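Local structure of STING-associated CdnE c-di-GMP synthase (Flavobacteriaceae, 6WT8) at residues Asn212-Lys224 and Asn230-Ile242. The protein probably joins two GTP molecules into the cyclic dinucleotide c-di-GMP, the signal sensed by a bacterial STING in CBASS anti-phage defence. Residues are numbered along the deposited sequence; the frame is centred on the assembly and turned at random.
Sequences NDKSRKGIQIYNK and NDVDYPFLSIERI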
loop_
_atom_site.group_PDB
_atom_site.type_symbol
_atom_site.label_atom_id
_atom_site.label_comp_id
_atom_site.label_asym_id
_atom_site.label_seq_id
_atom_site.Cartn_x
_atom_site.Cartn_y
_atom_site.Cartn_z
ATOM N N ASN A 212 -5.446 20.539 -5.698
ATOM C CA ASN A 212 -5.545 19.805 -6.952
ATOM C C ASN A 212 -4.414 18.797 -7.120
ATOM O O ASN A 212 -4.060 18.454 -8.255
ATOM C CB ASN A 212 -5.616 20.782 -8.118
ATOM C CG ASN A 212 -6.917 21.565 -8.074
ATOM O OD1 ASN A 212 -7.963 20.966 -7.768
ATOM N ND2 ASN A 212 -6.879 22.874 -8.347
ATOM N N ASP A 213 -3.891 18.286 -6.002
ATOM C CA ASP A 213 -2.932 17.178 -6.035
ATOM C C ASP A 213 -3.707 15.924 -6.417
ATOM O O ASP A 213 -4.567 15.476 -5.660
ATOM C CB ASP A 213 -2.258 16.979 -4.675
ATOM C CG ASP A 213 -1.287 18.083 -4.280
ATOM O OD1 ASP A 213 -0.780 18.830 -5.166
ATOM O OD2 ASP A 213 -0.975 18.202 -3.051
ATOM N N LYS A 214 -3.411 15.341 -7.593
ATOM C CA LYS A 214 -4.172 14.185 -8.058
ATOM C C LYS A 214 -4.171 13.035 -7.047
ATOM O O LYS A 214 -5.153 12.308 -6.920
ATOM C CB LYS A 214 -3.575 13.745 -9.394
ATOM C CG LYS A 214 -4.283 12.598 -10.034
ATOM C CD LYS A 214 -3.626 12.171 -11.365
ATOM C CE LYS A 214 -4.243 10.842 -11.848
ATOM N NZ LYS A 214 -3.491 10.209 -12.967
ATOM N N SER A 215 -3.096 12.894 -6.290
ATOM C CA SER A 215 -2.991 11.765 -5.386
ATOM C C SER A 215 -3.929 11.891 -4.198
ATOM O O SER A 215 -4.151 10.896 -3.488
ATOM C CB SER A 215 -1.547 11.619 -4.892
ATOM O OG SER A 215 -1.132 12.769 -4.149
ATOM N N ARG A 216 -4.423 13.102 -3.931
ATOM C CA ARG A 216 -5.350 13.293 -2.812
ATOM C C ARG A 216 -6.793 12.993 -3.187
ATOM O O ARG A 216 -7.652 13.034 -2.318
ATOM C CB ARG A 216 -5.270 14.716 -2.308
ATOM C CG ARG A 216 -3.909 15.074 -1.704
ATOM C CD ARG A 216 -3.951 16.550 -1.307
ATOM N NE ARG A 216 -2.647 17.137 -0.947
ATOM C CZ ARG A 216 -2.179 17.170 0.292
ATOM N NH1 ARG A 216 -2.873 16.630 1.302
ATOM N NH2 ARG A 216 -1.015 17.791 0.527
ATOM N N LYS A 217 -7.069 12.670 -4.440
ATOM C CA LYS A 217 -8.437 12.323 -4.814
ATOM C C LYS A 217 -8.833 10.988 -4.205
ATOM O O LYS A 217 -8.050 10.027 -4.232
ATOM C CB LYS A 217 -8.569 12.252 -6.333
ATOM C CG LYS A 217 -8.373 13.552 -7.032
ATOM C CD LYS A 217 -8.671 13.469 -8.531
ATOM C CE LYS A 217 -10.125 13.204 -8.731
ATOM N NZ LYS A 217 -11.010 14.303 -9.208
ATOM N N GLY A 218 -10.046 10.925 -3.635
ATOM C CA GLY A 218 -10.544 9.716 -3.020
ATOM C C GLY A 218 -11.446 8.945 -3.965
ATOM O O GLY A 218 -11.878 9.468 -5.009
ATOM N N ILE A 219 -11.669 7.680 -3.610
ATOM C CA ILE A 219 -12.682 6.913 -4.333
ATOM C C ILE A 219 -13.695 6.350 -3.362
ATOM O O ILE A 219 -13.416 6.052 -2.197
ATOM C CB ILE A 219 -12.072 5.784 -5.185
ATOM C CG1 ILE A 219 -11.260 4.777 -4.328
ATOM C CG2 ILE A 219 -11.196 6.389 -6.322
ATOM C CD1 ILE A 219 -10.757 3.589 -5.145
ATOM N N GLN A 220 -14.910 6.160 -3.883
ATOM C CA GLN A 220 -15.990 5.455 -3.180
ATOM C C GLN A 220 -16.391 4.310 -4.087
ATOM O O GLN A 220 -16.959 4.522 -5.164
ATOM C CB GLN A 220 -17.177 6.389 -2.864
ATOM C CG GLN A 220 -16.805 7.441 -1.823
ATOM C CD GLN A 220 -17.983 8.196 -1.284
ATOM O OE1 GLN A 220 -18.195 9.355 -1.659
ATOM N NE2 GLN A 220 -18.789 7.559 -0.403
ATOM N N ILE A 221 -16.053 3.110 -3.656
ATOM C CA ILE A 221 -16.218 1.906 -4.474
ATOM C C ILE A 221 -17.675 1.465 -4.500
ATOM O O ILE A 221 -18.340 1.376 -3.458
ATOM C CB ILE A 221 -15.320 0.802 -3.910
ATOM C CG1 ILE A 221 -13.868 1.227 -4.168
ATOM C CG2 ILE A 221 -15.537 -0.540 -4.609
ATOM C CD1 ILE A 221 -12.816 0.340 -3.433
ATOM N N TYR A 222 -18.161 1.100 -5.696
ATOM C CA TYR A 222 -19.524 0.602 -5.862
ATOM C C TYR A 222 -19.667 -0.867 -5.459
ATOM O O TYR A 222 -18.911 -1.717 -5.921
ATOM C CB TYR A 222 -19.934 0.763 -7.324
ATOM C CG TYR A 222 -21.369 0.291 -7.581
ATOM C CD1 TYR A 222 -22.434 0.960 -7.034
ATOM C CD2 TYR A 222 -21.614 -0.833 -8.337
ATOM C CE1 TYR A 222 -23.759 0.546 -7.254
ATOM C CE2 TYR A 222 -22.929 -1.252 -8.577
ATOM C CZ TYR A 222 -23.983 -0.571 -7.997
ATOM O OH TYR A 222 -25.292 -0.986 -8.241
ATOM N N ASN A 223 -20.632 -1.154 -4.600
ATOM C CA ASN A 223 -20.959 -2.503 -4.174
ATOM C C ASN A 223 -22.168 -2.995 -4.957
ATOM O O ASN A 223 -23.250 -2.420 -4.862
ATOM C CB ASN A 223 -21.276 -2.504 -2.680
ATOM C CG ASN A 223 -21.592 -3.916 -2.153
ATOM O OD1 ASN A 223 -22.414 -4.620 -2.706
ATOM N ND2 ASN A 223 -20.888 -4.320 -1.090
ATOM N N LYS A 224 -21.985 -4.049 -5.754
ATOM C CA LYS A 224 -23.048 -4.502 -6.667
ATOM C C LYS A 224 -24.234 -5.107 -5.926
ATOM O O LYS A 224 -25.368 -4.974 -6.377
ATOM C CB LYS A 224 -22.459 -5.549 -7.616
ATOM C CG LYS A 224 -23.451 -6.219 -8.526
ATOM C CD LYS A 224 -22.794 -7.308 -9.331
ATOM C CE LYS A 224 -23.776 -7.950 -10.323
ATOM N NZ LYS A 224 -23.129 -9.216 -10.773
ATOM N N ASN A 230 -19.269 2.550 -1.058
ATOM C CA ASN A 230 -18.557 2.390 0.206
ATOM C C ASN A 230 -18.012 3.738 0.688
ATOM O O ASN A 230 -17.935 4.730 -0.064
ATOM C CB ASN A 230 -17.403 1.393 0.043
ATOM C CG ASN A 230 -17.907 -0.057 -0.119
ATOM O OD1 ASN A 230 -18.298 -0.675 0.852
ATOM N ND2 ASN A 230 -17.879 -0.595 -1.335
ATOM N N ASP A 231 -17.580 3.753 1.949
ATOM C CA ASP A 231 -16.917 4.935 2.488
ATOM C C ASP A 231 -15.638 5.231 1.700
ATOM O O ASP A 231 -14.984 4.325 1.177
ATOM C CB ASP A 231 -16.581 4.722 3.974
ATOM C CG ASP A 231 -17.820 4.559 4.853
ATOM O OD1 ASP A 231 -18.889 5.151 4.552
ATOM O OD2 ASP A 231 -17.701 3.835 5.861
ATOM N N VAL A 232 -15.207 6.504 1.744
ATOM C CA VAL A 232 -14.103 6.955 0.905
ATOM C C VAL A 232 -12.798 6.267 1.294
ATOM O O VAL A 232 -12.500 6.071 2.483
ATOM C CB VAL A 232 -13.948 8.490 0.966
ATOM C CG1 VAL A 232 -13.636 8.962 2.369
ATOM C CG2 VAL A 232 -12.856 8.950 0.014
ATOM N N ASP A 233 -12.000 5.917 0.282
ATOM C CA ASP A 233 -10.657 5.381 0.444
ATOM C C ASP A 233 -9.713 6.304 -0.305
ATOM O O ASP A 233 -10.125 6.940 -1.287
ATOM C CB ASP A 233 -10.500 3.998 -0.209
ATOM C CG ASP A 233 -11.302 2.933 0.441
ATOM O OD1 ASP A 233 -11.313 2.882 1.688
ATOM O OD2 ASP A 233 -11.860 2.101 -0.318
ATOM N N TYR A 234 -8.455 6.397 0.157
ATOM C CA TYR A 234 -7.452 7.235 -0.507
ATOM C C TYR A 234 -6.245 6.399 -0.947
ATOM O O TYR A 234 -5.100 6.611 -0.495
ATOM C CB TYR A 234 -7.031 8.382 0.412
ATOM C CG TYR A 234 -8.145 9.352 0.725
ATOM C CD1 TYR A 234 -8.514 10.349 -0.196
ATOM C CD2 TYR A 234 -8.870 9.255 1.888
ATOM C CE1 TYR A 234 -9.551 11.221 0.052
ATOM C CE2 TYR A 234 -9.934 10.144 2.154
ATOM C CZ TYR A 234 -10.246 11.139 1.231
ATOM O OH TYR A 234 -11.302 12.026 1.503
ATOM N N PRO A 235 -6.459 5.410 -1.821
ATOM C CA PRO A 235 -5.348 4.525 -2.193
ATOM C C PRO A 235 -4.228 5.256 -2.904
ATOM O O PRO A 235 -3.040 4.859 -2.802
ATOM C CB PRO A 235 -5.999 3.494 -3.138
ATOM C CG PRO A 235 -7.211 4.264 -3.711
ATOM C CD PRO A 235 -7.726 5.094 -2.539
ATOM N N PHE A 236 -4.544 6.294 -3.677
ATOM C CA PHE A 236 -3.484 6.943 -4.436
ATOM C C PHE A 236 -2.611 7.792 -3.528
ATOM O O PHE A 236 -1.471 8.089 -3.871
ATOM C CB PHE A 236 -4.119 7.788 -5.574
ATOM C CG PHE A 236 -5.210 7.090 -6.264
ATOM C CD1 PHE A 236 -5.032 5.810 -6.793
ATOM C CD2 PHE A 236 -6.491 7.679 -6.357
ATOM C CE1 PHE A 236 -6.080 5.114 -7.436
ATOM C CE2 PHE A 236 -7.539 6.997 -7.023
ATOM C CZ PHE A 236 -7.350 5.718 -7.537
ATOM N N LEU A 237 -3.167 8.224 -2.385
ATOM C CA LEU A 237 -2.410 9.042 -1.453
ATOM C C LEU A 237 -1.382 8.197 -0.714
ATOM O O LEU A 237 -0.236 8.632 -0.518
ATOM C CB LEU A 237 -3.394 9.701 -0.474
ATOM C CG LEU A 237 -2.817 10.783 0.414
ATOM C CD1 LEU A 237 -2.096 11.874 -0.415
ATOM C CD2 LEU A 237 -3.906 11.383 1.276
ATOM N N SER A 238 -1.778 6.990 -0.297
ATOM C CA SER A 238 -0.805 6.062 0.272
ATOM C C SER A 238 0.294 5.744 -0.710
ATOM O O SER A 238 1.494 5.745 -0.342
ATOM C CB SER A 238 -1.509 4.782 0.713
ATOM O OG SER A 238 -2.291 5.089 1.832
ATOM N N ILE A 239 -0.062 5.471 -1.959
ATOM C CA ILE A 239 0.951 5.137 -2.965
ATOM C C ILE A 239 1.924 6.291 -3.118
ATOM O O ILE A 239 3.147 6.113 -3.076
ATOM C CB ILE A 239 0.297 4.771 -4.311
ATOM C CG1 ILE A 239 -0.388 3.421 -4.188
ATOM C CG2 ILE A 239 1.305 4.831 -5.443
ATOM C CD1 ILE A 239 -1.433 3.192 -5.281
ATOM N N GLU A 240 1.404 7.511 -3.351
ATOM C CA GLU A 240 2.282 8.637 -3.575
ATOM C C GLU A 240 3.167 8.882 -2.372
ATOM O O GLU A 240 4.369 9.128 -2.525
ATOM C CB GLU A 240 1.449 9.868 -3.922
ATOM C CG GLU A 240 2.296 11.115 -4.259
ATOM C CD GLU A 240 3.001 11.031 -5.614
ATOM O OE1 GLU A 240 3.814 11.941 -5.898
ATOM O OE2 GLU A 240 2.755 10.077 -6.381
ATOM N N ARG A 241 2.599 8.839 -1.163
ATOM C CA ARG A 241 3.395 9.219 0.003
ATOM C C ARG A 241 4.482 8.180 0.302
ATOM O O ARG A 241 5.596 8.565 0.684
ATOM C CB ARG A 241 2.478 9.435 1.210
ATOM C CG ARG A 241 1.750 10.785 1.160
ATOM C CD ARG A 241 0.810 10.889 2.381
ATOM N NE ARG A 241 0.251 12.260 2.321
ATOM C CZ ARG A 241 -0.679 12.720 3.162
ATOM N NH1 ARG A 241 -1.202 11.955 4.130
ATOM N NH2 ARG A 241 -1.089 13.992 3.019
ATOM N N ILE A 242 4.159 6.873 0.172
ATOM C CA ILE A 242 5.194 5.851 0.365
ATOM C C ILE A 242 6.290 5.998 -0.688
ATOM O O ILE A 242 7.495 5.924 -0.372
ATOM C CB ILE A 242 4.557 4.457 0.375
ATOM C CG1 ILE A 242 3.776 4.329 1.693
ATOM C CG2 ILE A 242 5.627 3.377 0.255
ATOM C CD1 ILE A 242 2.781 3.114 1.616
HETATM O O HOH W 1 -6.133 8.816 -2.976
HETATM O O HOH W 2 -14.487 2.919 -1.205
HETATM O O HOH W 3 -18.781 -3.206 0.643
#
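A single antiparallel bridge, I219 with D233, pairs strand 218-221 of the nucleotidyltransferase sheet with the extended run before helix 235-248. The other side of the strand bonds to strand 192-204. I219 N gives to D233 O and D233 N to I219 O, both at 2.9 Å and nearly straight. I221 O takes two donors from N230, one on each face of its carbonyl plane. N230 N bonds I221 O at 2.8 Å. N230 ND2 bonds I221 O at 2.9 Å from well above the plane, in a more bent bond (137°). With CG beside its backbone N (chi1 -71°), N230 brings its amide back over that oxygen. ND2 also reaches N182. The Q220 chain runs extended beyond CG, and its NE2 bonds N230 O at 3.0 Å, with that oxygen almost in the Q220 amide plane.

Toward the helix, apolar packing joins in. I219 divides its branches: CD1 meets P235 CG, and CG2 lies 3.8 Å from F236 CE2. P235 CG covers the centre of one F236 face. G218 CA comes within 3.5 Å of Y234 CD1. A water bonds S215 O and K217 O, and weakly F236 N. R216 NH1 approaches R241 NH2, but R216 NE forms a salt bridge with D213 OD2, and R241 NH1 bonds V325 O. These partners probably ease the like-charge approach. Backbone bonds hold the run before the helix to the strand, and the water probably helps seat the first turn.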